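Local coordinates for immunity protein (PDB 4Q7O), which probably protects Neisseria meningitidis cells from the toxin of a contact-dependent growth-inhibition system by binding and neutralising that toxin, at residues B[14-19]-B[23-28]; B[35-40]-B[123-128]; B[41-46]-B[58-63]; B[89-92]-B[97-100]; B[110-115]-B[134-139]. One frame throughout, in Å; residues are numbered along the deposited sequence.

Interaction 1: B[14-19]-B[23-28]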
# COMPACT_ATOMS: atom_id res chain seq x y z
N LYS B 14 -1.30 -9.63 0.10
CA LYS B 14 -0.64 -10.49 -0.88
C LYS B 14 -1.22 -10.28 -2.27
O LYS B 14 -0.48 -10.03 -3.24
CB LYS B 14 -0.76 -11.96 -0.45
CG LYS B 14 -0.21 -12.95 -1.46
CD LYS B 14 -0.20 -14.36 -0.86
CE LYS B 14 0.28 -15.38 -1.87
NZ LYS B 14 0.34 -16.75 -1.27
N LYS B 15 -2.54 -10.33 -2.38
CA LYS B 15 -3.17 -10.23 -3.69
C LYS B 15 -3.01 -8.83 -4.27
O LYS B 15 -2.62 -8.68 -5.42
CB LYS B 15 -4.65 -10.61 -3.62
CG LYS B 15 -5.29 -10.82 -4.98
CD LYS B 15 -5.03 -12.24 -5.49
CE LYS B 15 -5.91 -13.26 -4.77
NZ LYS B 15 -5.63 -14.66 -5.21
N SER B 16 -3.27 -7.81 -3.47
CA SER B 16 -3.22 -6.46 -3.98
C SER B 16 -1.79 -6.04 -4.38
O SER B 16 -1.59 -5.44 -5.43
CB SER B 16 -3.86 -5.47 -3.00
OG SER B 16 -3.20 -5.48 -1.75
N ILE B 17 -0.80 -6.37 -3.55
CA ILE B 17 0.58 -6.07 -3.88
C ILE B 17 1.01 -6.81 -5.15
O ILE B 17 1.64 -6.22 -6.04
CB ILE B 17 1.53 -6.39 -2.70
CG1 ILE B 17 1.29 -5.39 -1.57
CG2 ILE B 17 3.00 -6.38 -3.13
CD1 ILE B 17 1.92 -5.80 -0.26
N ASN B 18 0.66 -8.08 -5.26
CA ASN B 18 1.02 -8.83 -6.46
C ASN B 18 0.34 -8.31 -7.73
O ASN B 18 0.84 -8.52 -8.83
CB ASN B 18 0.79 -10.33 -6.27
CG ASN B 18 1.87 -10.97 -5.43
OD1 ASN B 18 3.02 -10.50 -5.40
ND2 ASN B 18 1.52 -12.05 -4.74
N ASN B 19 -0.78 -7.62 -7.56
CA ASN B 19 -1.49 -7.00 -8.69
C ASN B 19 -1.09 -5.54 -8.93
O ASN B 19 -1.68 -4.86 -9.79
CB ASN B 19 -3.01 -7.06 -8.47
CG ASN B 19 -3.57 -8.47 -8.62
OD1 ASN B 19 -2.93 -9.36 -9.19
ND2 ASN B 19 -4.79 -8.68 -8.12
N VAL B 23 -2.71 0.85 -3.66
CA VAL B 23 -3.71 1.77 -3.11
C VAL B 23 -4.77 1.02 -2.29
O VAL B 23 -5.21 1.50 -1.24
CB VAL B 23 -4.36 2.62 -4.24
CG1 VAL B 23 -5.65 3.27 -3.76
CG2 VAL B 23 -3.37 3.69 -4.72
N ILE B 24 -5.15 -0.17 -2.76
CA ILE B 24 -6.10 -1.00 -2.03
C ILE B 24 -5.55 -1.45 -0.68
O ILE B 24 -6.27 -1.43 0.33
CB ILE B 24 -6.52 -2.24 -2.85
CG1 ILE B 24 -7.15 -1.81 -4.19
CG2 ILE B 24 -7.48 -3.10 -2.05
CD1 ILE B 24 -8.35 -0.89 -4.05
N SER B 25 -4.28 -1.85 -0.66
CA SER B 25 -3.59 -2.25 0.56
C SER B 25 -3.64 -1.11 1.58
O SER B 25 -3.97 -1.32 2.76
CB SER B 25 -2.11 -2.57 0.26
OG SER B 25 -1.91 -3.14 -1.03
N ILE B 26 -3.32 0.09 1.13
CA ILE B 26 -3.28 1.25 2.01
C ILE B 26 -4.67 1.62 2.49
O ILE B 26 -4.88 1.95 3.66
CB ILE B 26 -2.64 2.46 1.30
CG1 ILE B 26 -1.19 2.16 0.93
CG2 ILE B 26 -2.71 3.72 2.16
CD1 ILE B 26 -0.58 3.21 0.03
N PHE B 27 -5.64 1.55 1.58
CA PHE B 27 -7.03 1.86 1.89
C PHE B 27 -7.53 1.07 3.11
O PHE B 27 -8.01 1.64 4.08
CB PHE B 27 -7.91 1.57 0.67
CG PHE B 27 -9.37 1.81 0.89
CD1 PHE B 27 -9.93 3.06 0.67
CD2 PHE B 27 -10.20 0.77 1.30
CE1 PHE B 27 -11.28 3.27 0.88
CE2 PHE B 27 -11.55 0.99 1.51
CZ PHE B 27 -12.09 2.23 1.30
N PHE B 28 -7.39 -0.25 3.06
CA PHE B 28 -7.90 -1.06 4.15
C PHE B 28 -7.11 -0.92 5.44
O PHE B 28 -7.70 -0.81 6.51
CB PHE B 28 -8.05 -2.53 3.73
CG PHE B 28 -9.27 -2.77 2.92
CD1 PHE B 28 -10.53 -2.69 3.51
CD2 PHE B 28 -9.19 -3.06 1.56
CE1 PHE B 28 -11.68 -2.90 2.77
CE2 PHE B 28 -10.33 -3.27 0.82
CZ PHE B 28 -11.58 -3.19 1.43
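S16 and S25 meet hydroxyl to hydroxyl, S16 OG lying 2.8 Å from S25 OG. S25 OG may donate to S16 OG, though the same proton can also reach F22 O, weakly; S16 OG is hydrogen-bonded to L12 O as well. The CB of S16 points toward the facing helix, and a chi1 of 60°, with OG between the residue's own N and carbonyl carbon, places the oxygen beside that of S25. I17 flanks the pair, its CG1 3.9 Å from S25 OG, while S16 CB rests 4.2 Å from I24 CB. The two segments belong to a helical hairpin: helix 10-18 turns back through a short connection into helix 22-34, and the axes of 14-18 and 23-28 run at 144°, 8.8 Å apart at closest approach. Small serines at the nearest point, with CA atoms of S16 and S25 6.2 Å apart, suit this close packing. Further out, Y110 of helix 104-121 packs on S16, and I26 of the second subunit packs against S25.

Interaction 2: B[35-40]-B[123-128]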
# COMPACT_ATOMS: atom_id res chain seq x y z
N GLU B 35 -10.04 4.21 12.12
CA GLU B 35 -11.48 4.29 12.35
C GLU B 35 -11.95 3.17 13.26
O GLU B 35 -11.21 2.22 13.52
CB GLU B 35 -12.22 4.22 11.01
CG GLU B 35 -11.75 5.24 9.98
CD GLU B 35 -12.18 6.67 10.28
OE1 GLU B 35 -13.15 6.87 11.03
OE2 GLU B 35 -11.54 7.59 9.73
N THR B 36 -13.17 3.29 13.77
CA THR B 36 -13.73 2.24 14.61
C THR B 36 -14.05 1.01 13.77
O THR B 36 -14.14 1.10 12.54
CB THR B 36 -15.01 2.70 15.32
OG1 THR B 36 -16.04 2.90 14.34
CG2 THR B 36 -14.78 3.99 16.11
N LYS B 37 -14.25 -0.13 14.42
CA LYS B 37 -14.60 -1.34 13.69
C LYS B 37 -15.98 -1.19 13.07
O LYS B 37 -16.23 -1.70 11.98
CB LYS B 37 -14.50 -2.58 14.58
CG LYS B 37 -13.06 -2.94 14.94
CD LYS B 37 -12.97 -4.22 15.74
CE LYS B 37 -11.52 -4.50 16.12
NZ LYS B 37 -10.93 -3.42 16.96
N ASP B 38 -16.88 -0.48 13.74
CA ASP B 38 -18.21 -0.22 13.19
C ASP B 38 -18.11 0.58 11.89
O ASP B 38 -18.84 0.30 10.92
CB ASP B 38 -19.10 0.50 14.19
CG ASP B 38 -19.60 -0.40 15.30
OD1 ASP B 38 -19.49 -1.64 15.17
OD2 ASP B 38 -20.12 0.14 16.30
N THR B 39 -17.22 1.56 11.85
CA THR B 39 -16.98 2.31 10.61
C THR B 39 -16.43 1.41 9.50
O THR B 39 -16.88 1.49 8.35
CB THR B 39 -16.03 3.48 10.87
OG1 THR B 39 -16.70 4.42 11.71
CG2 THR B 39 -15.62 4.16 9.56
N LEU B 40 -15.48 0.55 9.84
CA LEU B 40 -14.97 -0.40 8.85
C LEU B 40 -16.08 -1.29 8.29
O LEU B 40 -16.11 -1.55 7.09
CB LEU B 40 -13.86 -1.25 9.46
CG LEU B 40 -13.18 -2.27 8.53
CD1 LEU B 40 -12.52 -1.59 7.33
CD2 LEU B 40 -12.17 -3.09 9.32
N PRO B 123 -12.90 -12.59 15.49
CA PRO B 123 -14.00 -13.56 15.43
C PRO B 123 -15.29 -13.07 16.07
O PRO B 123 -16.35 -13.60 15.75
CB PRO B 123 -13.46 -14.78 16.18
CG PRO B 123 -12.21 -14.34 16.86
CD PRO B 123 -11.69 -13.16 16.11
N GLU B 124 -15.20 -12.07 16.95
CA GLU B 124 -16.39 -11.47 17.54
C GLU B 124 -17.32 -10.87 16.47
O GLU B 124 -18.52 -10.69 16.70
CB GLU B 124 -15.98 -10.44 18.61
CG GLU B 124 -15.21 -9.21 18.10
CD GLU B 124 -13.67 -9.31 18.13
OE1 GLU B 124 -13.01 -8.24 18.17
OE2 GLU B 124 -13.10 -10.43 18.11
N TYR B 125 -16.78 -10.60 15.28
CA TYR B 125 -17.56 -10.02 14.20
C TYR B 125 -18.00 -11.03 13.14
O TYR B 125 -18.43 -10.64 12.05
CB TYR B 125 -16.80 -8.86 13.54
CG TYR B 125 -16.68 -7.65 14.44
CD1 TYR B 125 -15.61 -7.52 15.30
CD2 TYR B 125 -17.66 -6.67 14.45
CE1 TYR B 125 -15.50 -6.44 16.14
CE2 TYR B 125 -17.56 -5.57 15.29
CZ TYR B 125 -16.48 -5.47 16.14
OH TYR B 125 -16.36 -4.39 16.98
N GLN B 126 -17.92 -12.32 13.47
CA GLN B 126 -18.25 -13.41 12.54
C GLN B 126 -19.61 -13.24 11.86
O GLN B 126 -19.69 -13.22 10.62
CB GLN B 126 -18.21 -14.77 13.27
CG GLN B 126 -18.61 -15.96 12.40
CD GLN B 126 -17.49 -16.46 11.50
OE1 GLN B 126 -16.33 -16.04 11.61
NE2 GLN B 126 -17.84 -17.39 10.60
N LYS B 127 -20.66 -13.12 12.66
CA LYS B 127 -22.02 -13.05 12.14
C LYS B 127 -22.22 -11.86 11.19
O LYS B 127 -22.76 -12.02 10.09
CB LYS B 127 -23.02 -12.97 13.30
CG LYS B 127 -24.48 -12.92 12.89
CD LYS B 127 -25.37 -12.74 14.12
CE LYS B 127 -26.84 -12.78 13.77
NZ LYS B 127 -27.20 -11.79 12.72
N LYS B 128 -21.78 -10.68 11.60
CA LYS B 128 -21.98 -9.48 10.80
C LYS B 128 -21.20 -9.53 9.48
O LYS B 128 -21.70 -9.11 8.44
CB LYS B 128 -21.56 -8.24 11.59
CG LYS B 128 -22.51 -7.90 12.73
CD LYS B 128 -21.93 -6.78 13.58
CE LYS B 128 -22.89 -6.37 14.69
NZ LYS B 128 -22.34 -5.23 15.48
O HOH W 1 -18.22 -2.58 17.28
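K37 lays its aliphatic chain across the hydroxyl end of Y125, the two side chains crossing at about a right angle. The contact joins the first turn of helix 37-46 to the start of helix 126-139, at the surface of the helical part of the fold, with Y125 in the N-cap position of the later helix. K37 CG stands anti to the carbonyl carbon (chi1 -70°) and the chain runs extended as far as CE before bending at the last torsion. That course brings CD to 3.4 Å from Y125 CE1, approaching obliquely, and sets CB 3.5 Å from Y125 OH. The methylenes therefore do the touching, while NZ is carried off to one side, 5.4 Å from E124 OE1, too far for a salt bridge although the opposite charges may still attract. T36 begins the first helix as its N-cap, its OG1 accepting from T39 N at 3.1 Å. F118 of helix 104-121 packs on K37 and meets the Y125 ring, and L41 packs on that ring too. D38 OD1 lies at the ring edge, 4.4 Å from Y125 CE2; K128 NZ is 4.6 Å from D38 OD1, opposite charges beyond salt-bridge range. A water in the ring plane completes the link, 2.6 Å from Y125 OH and giving a proton to D38 OD1 at 2.6 Å.

Interaction 3: B[41-46]-B[58-63]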
# COMPACT_ATOMS: atom_id res chain seq x y z
N LEU B 41 -16.98 -1.76 9.15
CA LEU B 41 -18.13 -2.54 8.68
C LEU B 41 -18.97 -1.76 7.67
O LEU B 41 -19.41 -2.32 6.67
CB LEU B 41 -18.98 -3.04 9.86
CG LEU B 41 -18.37 -4.19 10.64
CD1 LEU B 41 -19.26 -4.54 11.82
CD2 LEU B 41 -18.20 -5.40 9.75
N GLU B 42 -19.17 -0.46 7.92
CA GLU B 42 -19.92 0.37 6.98
C GLU B 42 -19.17 0.52 5.65
O GLU B 42 -19.78 0.50 4.58
CB GLU B 42 -20.26 1.74 7.59
CG GLU B 42 -21.18 1.67 8.80
CD GLU B 42 -22.48 0.94 8.51
OE1 GLU B 42 -23.16 1.29 7.52
OE2 GLU B 42 -22.82 0.02 9.28
N CYS B 43 -17.86 0.67 5.75
CA CYS B 43 -16.99 0.67 4.57
C CYS B 43 -17.18 -0.61 3.73
O CYS B 43 -17.31 -0.54 2.51
CB CYS B 43 -15.52 0.83 4.98
SG CYS B 43 -14.34 0.64 3.65
N PHE B 44 -17.23 -1.76 4.40
CA PHE B 44 -17.47 -3.03 3.70
C PHE B 44 -18.86 -3.07 3.06
O PHE B 44 -19.03 -3.64 1.98
CB PHE B 44 -17.32 -4.23 4.65
CG PHE B 44 -15.89 -4.59 4.96
CD1 PHE B 44 -15.00 -4.90 3.95
CD2 PHE B 44 -15.47 -4.70 6.29
CE1 PHE B 44 -13.70 -5.27 4.25
CE2 PHE B 44 -14.17 -5.07 6.59
CZ PHE B 44 -13.28 -5.35 5.57
N LYS B 45 -19.84 -2.47 3.72
CA LYS B 45 -21.23 -2.55 3.25
C LYS B 45 -21.56 -1.62 2.09
O LYS B 45 -22.34 -1.99 1.20
CB LYS B 45 -22.19 -2.20 4.39
CG LYS B 45 -22.34 -3.28 5.42
CD LYS B 45 -23.47 -2.94 6.37
CE LYS B 45 -22.94 -2.68 7.75
NZ LYS B 45 -24.05 -2.31 8.68
N ASN B 46 -20.99 -0.43 2.11
CA ASN B 46 -21.43 0.63 1.20
C ASN B 46 -21.21 0.31 -0.26
O ASN B 46 -21.91 0.83 -1.12
CB ASN B 46 -20.76 1.97 1.54
CG ASN B 46 -21.46 2.71 2.66
OD1 ASN B 46 -22.26 2.15 3.40
ND2 ASN B 46 -21.14 3.99 2.79
N ALA B 58 -9.02 8.51 2.77
CA ALA B 58 -9.39 7.28 2.08
C ALA B 58 -10.82 7.31 1.58
O ALA B 58 -11.73 7.64 2.34
CB ALA B 58 -9.19 6.07 2.99
N GLN B 59 -11.03 6.94 0.33
CA GLN B 59 -12.39 6.88 -0.20
C GLN B 59 -12.49 5.96 -1.40
O GLN B 59 -11.49 5.66 -2.07
CB GLN B 59 -12.87 8.28 -0.61
CG GLN B 59 -12.11 8.84 -1.81
CD GLN B 59 -12.71 10.12 -2.36
OE1 GLN B 59 -13.90 10.39 -2.18
NE2 GLN B 59 -11.89 10.92 -3.03
N TYR B 60 -13.71 5.53 -1.69
CA TYR B 60 -14.03 4.94 -2.98
C TYR B 60 -15.35 5.47 -3.50
O TYR B 60 -16.21 5.92 -2.72
CB TYR B 60 -14.04 3.40 -2.96
CG TYR B 60 -15.08 2.76 -2.05
CD1 TYR B 60 -16.43 2.70 -2.41
CD2 TYR B 60 -14.71 2.21 -0.82
CE1 TYR B 60 -17.38 2.13 -1.58
CE2 TYR B 60 -15.65 1.62 0.02
CZ TYR B 60 -16.99 1.58 -0.37
OH TYR B 60 -17.94 1.01 0.45
N GLU B 61 -15.53 5.39 -4.81
CA GLU B 61 -16.77 5.77 -5.43
C GLU B 61 -16.89 4.99 -6.73
O GLU B 61 -15.98 5.03 -7.56
CB GLU B 61 -16.78 7.28 -5.70
CG GLU B 61 -18.07 7.85 -6.24
CD GLU B 61 -17.92 9.32 -6.58
OE1 GLU B 61 -16.77 9.81 -6.60
OE2 GLU B 61 -18.95 9.99 -6.81
N LYS B 62 -17.99 4.26 -6.89
CA LYS B 62 -18.28 3.66 -8.19
C LYS B 62 -18.35 4.77 -9.23
O LYS B 62 -18.88 5.85 -8.96
CB LYS B 62 -19.59 2.89 -8.15
CG LYS B 62 -19.52 1.61 -7.34
CD LYS B 62 -20.81 0.84 -7.42
CE LYS B 62 -20.70 -0.49 -6.69
NZ LYS B 62 -21.97 -1.26 -6.69
N ILE B 63 -17.82 4.50 -10.42
CA ILE B 63 -17.75 5.52 -11.45
C ILE B 63 -19.01 5.51 -12.29
O ILE B 63 -19.37 4.48 -12.87
CB ILE B 63 -16.51 5.31 -12.33
CG1 ILE B 63 -15.24 5.57 -11.50
CG2 ILE B 63 -16.55 6.23 -13.55
CD1 ILE B 63 -13.96 5.21 -12.20
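Y60 points its ring from the sheet straight at helix 37-46 and hands its hydroxyl proton to the backbone of C43, with OH to C43 O measuring 2.7 Å. The bond lies in the carbonyl plane, bent to 146° at the oxygen. The ring gets there because Y60 CG sits between its own N and carbonyl carbon (chi1 63°). C43 uses its side chain as well: SG, anti to the backbone N, comes 4.0 Å from Y60 CE2. It lies 5.4 Å from the ring centroid and 84° off the normal, a sulfur-aromatic contact at the edge. The arrangement is helix-on-sheet packing, in which strand 58-62, one of the two inner strands of a four-stranded antiparallel sheet, is joined to the helical layer. N46, three residues on, places CB 3.2 Å from Y60 OH, while its amide nitrogen turns to the carbonyl of H52. F111 meets the Y60 ring edge-to-face, F53 packs on Y60, C43 and N46 alike, and F27 and I31 of helix 22-34 pack on the C43 side chain.

Interaction 4: B[89-92]-B[97-100]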
# COMPACT_ATOMS: atom_id res chain seq x y z
N PHE B 89 -10.72 4.49 -6.35
CA PHE B 89 -10.21 4.53 -4.98
C PHE B 89 -9.17 5.62 -4.85
O PHE B 89 -8.39 5.85 -5.78
CB PHE B 89 -9.54 3.21 -4.61
CG PHE B 89 -10.49 2.09 -4.39
CD1 PHE B 89 -11.01 1.39 -5.47
CD2 PHE B 89 -10.84 1.71 -3.11
CE1 PHE B 89 -11.89 0.33 -5.27
CE2 PHE B 89 -11.72 0.66 -2.90
CZ PHE B 89 -12.24 -0.03 -3.98
N SER B 90 -9.13 6.28 -3.70
CA SER B 90 -7.99 7.13 -3.42
C SER B 90 -7.59 7.07 -1.96
O SER B 90 -8.43 6.82 -1.09
CB SER B 90 -8.25 8.57 -3.86
OG SER B 90 -9.14 9.22 -2.98
N VAL B 91 -6.31 7.28 -1.71
CA VAL B 91 -5.81 7.42 -0.35
C VAL B 91 -4.88 8.62 -0.25
O VAL B 91 -4.28 9.05 -1.24
CB VAL B 91 -5.07 6.14 0.13
CG1 VAL B 91 -6.04 4.98 0.25
CG2 VAL B 91 -3.90 5.81 -0.80
N GLY B 92 -4.77 9.17 0.95
CA GLY B 92 -3.90 10.30 1.19
C GLY B 92 -4.59 11.65 1.09
O GLY B 92 -5.83 11.74 1.07
N PRO B 97 -3.81 13.11 -3.98
CA PRO B 97 -4.17 11.76 -3.56
C PRO B 97 -3.47 10.70 -4.39
O PRO B 97 -3.07 10.97 -5.53
CB PRO B 97 -5.68 11.71 -3.82
CG PRO B 97 -5.89 12.63 -4.94
CD PRO B 97 -4.90 13.75 -4.75
N GLU B 98 -3.31 9.51 -3.82
CA GLU B 98 -2.83 8.35 -4.55
C GLU B 98 -4.07 7.61 -5.06
O GLU B 98 -4.90 7.18 -4.27
CB GLU B 98 -2.01 7.45 -3.64
CG GLU B 98 -0.92 8.18 -2.89
CD GLU B 98 -0.15 7.26 -1.97
OE1 GLU B 98 0.30 6.19 -2.46
OE2 GLU B 98 -0.02 7.58 -0.77
N GLU B 99 -4.20 7.49 -6.37
CA GLU B 99 -5.47 7.07 -6.96
C GLU B 99 -5.36 5.78 -7.75
O GLU B 99 -4.33 5.47 -8.33
CB GLU B 99 -5.99 8.16 -7.89
CG GLU B 99 -6.19 9.51 -7.22
CD GLU B 99 -6.38 10.63 -8.22
OE1 GLU B 99 -5.41 10.95 -8.94
OE2 GLU B 99 -7.50 11.17 -8.30
N LEU B 100 -6.46 5.04 -7.81
CA LEU B 100 -6.53 3.80 -8.57
C LEU B 100 -7.95 3.55 -9.04
O LEU B 100 -8.89 3.72 -8.27
CB LEU B 100 -6.07 2.63 -7.71
CG LEU B 100 -6.19 1.22 -8.29
CD1 LEU B 100 -5.25 1.03 -9.47
CD2 LEU B 100 -5.90 0.16 -7.23
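V91 and E98 face each other as a hydrogen-bonded pair, and the E98 side chain can be followed outward along its neighbour. Its CB lies 3.8 Å from V91 CG2, the methyl held between the valine's own N and carbonyl carbon. CG, anti to the carbonyl carbon of E98 (chi1 -52°), comes 3.8 Å from V91 O. From there the chain stays extended: CD is 4.2 Å from V91 CG2, and at the tip E98 OE2 is still 4.3 Å from that methyl, so the glutamate runs obliquely past the valine. G57 of the second subunit also packs on E98. Strands 86-91 and 98-103 form an antiparallel beta hairpin, 98-103 being one of the two outermost strands of the sheet within this chain. Four backbone bonds lace it, V91 N to E98 O, E98 N to V91 O, F89 N to L100 O and L100 N to F89 O, all 2.8 to 2.9 Å long. Between them S90 and E99 make the non-hydrogen-bonded pair, their CA atoms 4.3 Å apart, and S90 CB touches E99 CG at 4.1 Å. Their polar ends find partners in the sheet, S90 OG with Q59 and E99 OE2 with the hydroxyl of Y88. The side chains of F89, V91, E98 and L100 share the other face, where I24, I26 and F27 of helix 22-34 pack over F89, V91 and L100.

Interaction 5: B[110-115]-B[134-139]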
# COMPACT_ATOMS: atom_id res chain seq x y z
N TYR B 110 -11.43 -8.06 -3.96
CA TYR B 110 -10.64 -7.50 -2.87
C TYR B 110 -11.43 -7.35 -1.57
O TYR B 110 -10.92 -7.66 -0.50
CB TYR B 110 -10.05 -6.15 -3.25
CG TYR B 110 -8.90 -6.19 -4.22
CD1 TYR B 110 -7.89 -7.14 -4.11
CD2 TYR B 110 -8.81 -5.25 -5.25
CE1 TYR B 110 -6.82 -7.16 -4.98
CE2 TYR B 110 -7.74 -5.26 -6.14
CZ TYR B 110 -6.75 -6.22 -6.00
OH TYR B 110 -5.69 -6.24 -6.87
N PHE B 111 -12.66 -6.86 -1.67
CA PHE B 111 -13.47 -6.66 -0.47
C PHE B 111 -13.79 -7.97 0.23
O PHE B 111 -13.81 -8.05 1.46
CB PHE B 111 -14.75 -5.88 -0.79
CG PHE B 111 -14.57 -4.39 -0.77
CD1 PHE B 111 -13.58 -3.77 -1.54
CD2 PHE B 111 -15.36 -3.60 0.04
CE1 PHE B 111 -13.41 -2.40 -1.51
CE2 PHE B 111 -15.20 -2.22 0.08
CZ PHE B 111 -14.22 -1.62 -0.70
N ASN B 112 -14.02 -9.02 -0.55
CA ASN B 112 -14.32 -10.32 0.01
C ASN B 112 -13.10 -10.89 0.74
O ASN B 112 -13.21 -11.49 1.81
CB ASN B 112 -14.79 -11.27 -1.09
CG ASN B 112 -15.34 -12.55 -0.54
OD1 ASN B 112 -16.31 -12.56 0.23
ND2 ASN B 112 -14.74 -13.66 -0.93
N ILE B 113 -11.92 -10.67 0.16
CA ILE B 113 -10.67 -11.06 0.80
C ILE B 113 -10.41 -10.24 2.07
O ILE B 113 -10.06 -10.79 3.12
CB ILE B 113 -9.49 -10.94 -0.17
CG1 ILE B 113 -9.65 -11.94 -1.32
CG2 ILE B 113 -8.18 -11.18 0.55
CD1 ILE B 113 -8.69 -11.69 -2.47
N ALA B 114 -10.60 -8.93 1.97
CA ALA B 114 -10.38 -8.04 3.11
C ALA B 114 -11.30 -8.34 4.29
O ALA B 114 -10.86 -8.36 5.44
CB ALA B 114 -10.52 -6.59 2.69
N ILE B 115 -12.58 -8.58 4.02
CA ILE B 115 -13.50 -8.84 5.12
C ILE B 115 -13.22 -10.21 5.74
O ILE B 115 -13.42 -10.41 6.94
CB ILE B 115 -14.98 -8.66 4.70
CG1 ILE B 115 -15.86 -8.41 5.93
CG2 ILE B 115 -15.48 -9.86 3.88
CD1 ILE B 115 -17.31 -8.10 5.57
N LYS B 134 -22.51 -12.47 2.33
CA LYS B 134 -23.71 -12.99 1.68
C LYS B 134 -24.23 -11.96 0.68
O LYS B 134 -24.61 -12.31 -0.44
CB LYS B 134 -24.79 -13.29 2.72
CG LYS B 134 -26.10 -13.79 2.13
CD LYS B 134 -27.21 -13.83 3.18
CE LYS B 134 -26.66 -14.15 4.56
NZ LYS B 134 -27.62 -13.82 5.65
N THR B 135 -24.23 -10.70 1.09
CA THR B 135 -24.65 -9.62 0.21
C THR B 135 -23.74 -9.51 -1.02
O THR B 135 -24.22 -9.27 -2.12
CB THR B 135 -24.73 -8.26 0.94
OG1 THR B 135 -25.58 -8.38 2.09
CG2 THR B 135 -25.29 -7.19 0.03
N TYR B 136 -22.44 -9.72 -0.83
CA TYR B 136 -21.50 -9.72 -1.96
C TYR B 136 -21.88 -10.80 -2.96
O TYR B 136 -21.89 -10.56 -4.17
CB TYR B 136 -20.05 -9.95 -1.49
CG TYR B 136 -19.40 -8.85 -0.66
CD1 TYR B 136 -20.00 -7.60 -0.51
CD2 TYR B 136 -18.17 -9.07 -0.03
CE1 TYR B 136 -19.40 -6.61 0.26
CE2 TYR B 136 -17.57 -8.08 0.74
CZ TYR B 136 -18.18 -6.85 0.87
OH TYR B 136 -17.59 -5.87 1.63
N SER B 137 -22.19 -11.99 -2.46
CA SER B 137 -22.52 -13.13 -3.31
C SER B 137 -23.87 -12.95 -4.01
O SER B 137 -24.03 -13.35 -5.17
CB SER B 137 -22.52 -14.42 -2.49
OG SER B 137 -21.23 -14.67 -1.95
N GLN B 138 -24.83 -12.36 -3.31
CA GLN B 138 -26.12 -12.03 -3.91
C GLN B 138 -25.93 -11.04 -5.06
O GLN B 138 -26.48 -11.21 -6.14
CB GLN B 138 -27.04 -11.37 -2.88
CG GLN B 138 -27.50 -12.27 -1.76
CD GLN B 138 -28.06 -11.47 -0.59
OE1 GLN B 138 -27.79 -11.78 0.57
NE2 GLN B 138 -28.85 -10.45 -0.89
N THR B 139 -25.13 -10.01 -4.79
CA THR B 139 -25.01 -8.86 -5.68
C THR B 139 -24.07 -9.09 -6.86
O THR B 139 -24.33 -8.63 -7.98
CB THR B 139 -24.48 -7.63 -4.90
OG1 THR B 139 -25.35 -7.36 -3.79
CG2 THR B 139 -24.40 -6.41 -5.79
O HOH W 2 -18.86 -13.54 -0.73
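Y136 drives its ring into the flank of helix 104-121, crossing the F111 side chain at about a right angle. The hydroxyl comes in at the edge of the phenylalanine ring, near its plane, with OH 3.6 Å from F111 CD2. Behind it the tyrosine's CE2 lies obliquely beside the helix backbone and 3.9 Å from F111 CB. N112 takes the other end of the same ring edge: with chi1 at -170°, CG trans to the nitrogen, the amide reaches the ring so that OD1 lies in its plane, 4.0 Å from Y136 CD2. The amide and ring planes stand 72° apart, so the two groups do not stack. I115, one turn on from F111, meets the ring obliquely, its CG2 4.2 Å from Y136 CE2. A water bridges the outer side of the contact, donating to N112 OD1 at 2.9 Å and accepting from S137 OG at 2.9 Å. The buried tyrosine hydroxyl is satisfied by the carbonyl of F44 in helix 37-46, which ties a third helix to the pair, and Y108 meets the Y136 ring edge-to-face. The axes of 110-115 and 134-139 run at 164°, 10.8 Å apart, a wide spacing that the large ring spans; the parent helices, 104-121 and the chain's last helix 126-139, form an antiparallel helical hairpin.

From the N terminus, interaction 1 closes the first short loop, folding helix 10-18 back on helix 22-34 beside the second subunit. Interaction 2 then opens a long loop from the start of helix 37-46 to the start of helix 126-139. Nested inside it, one after the other, are interaction 3, which ties helix 37-46 to strand 58-62, and interaction 4, the hairpin at the sheet's edge. Interaction 5 crosses interaction 2: it opens within that loop on helix 104-121 and closes beyond it on helix 126-139. F27 touches both interactions 3 and 4, and F111 of interaction 5 reaches F28, Y60 and F89, joining helices and sheet through aromatic side chains.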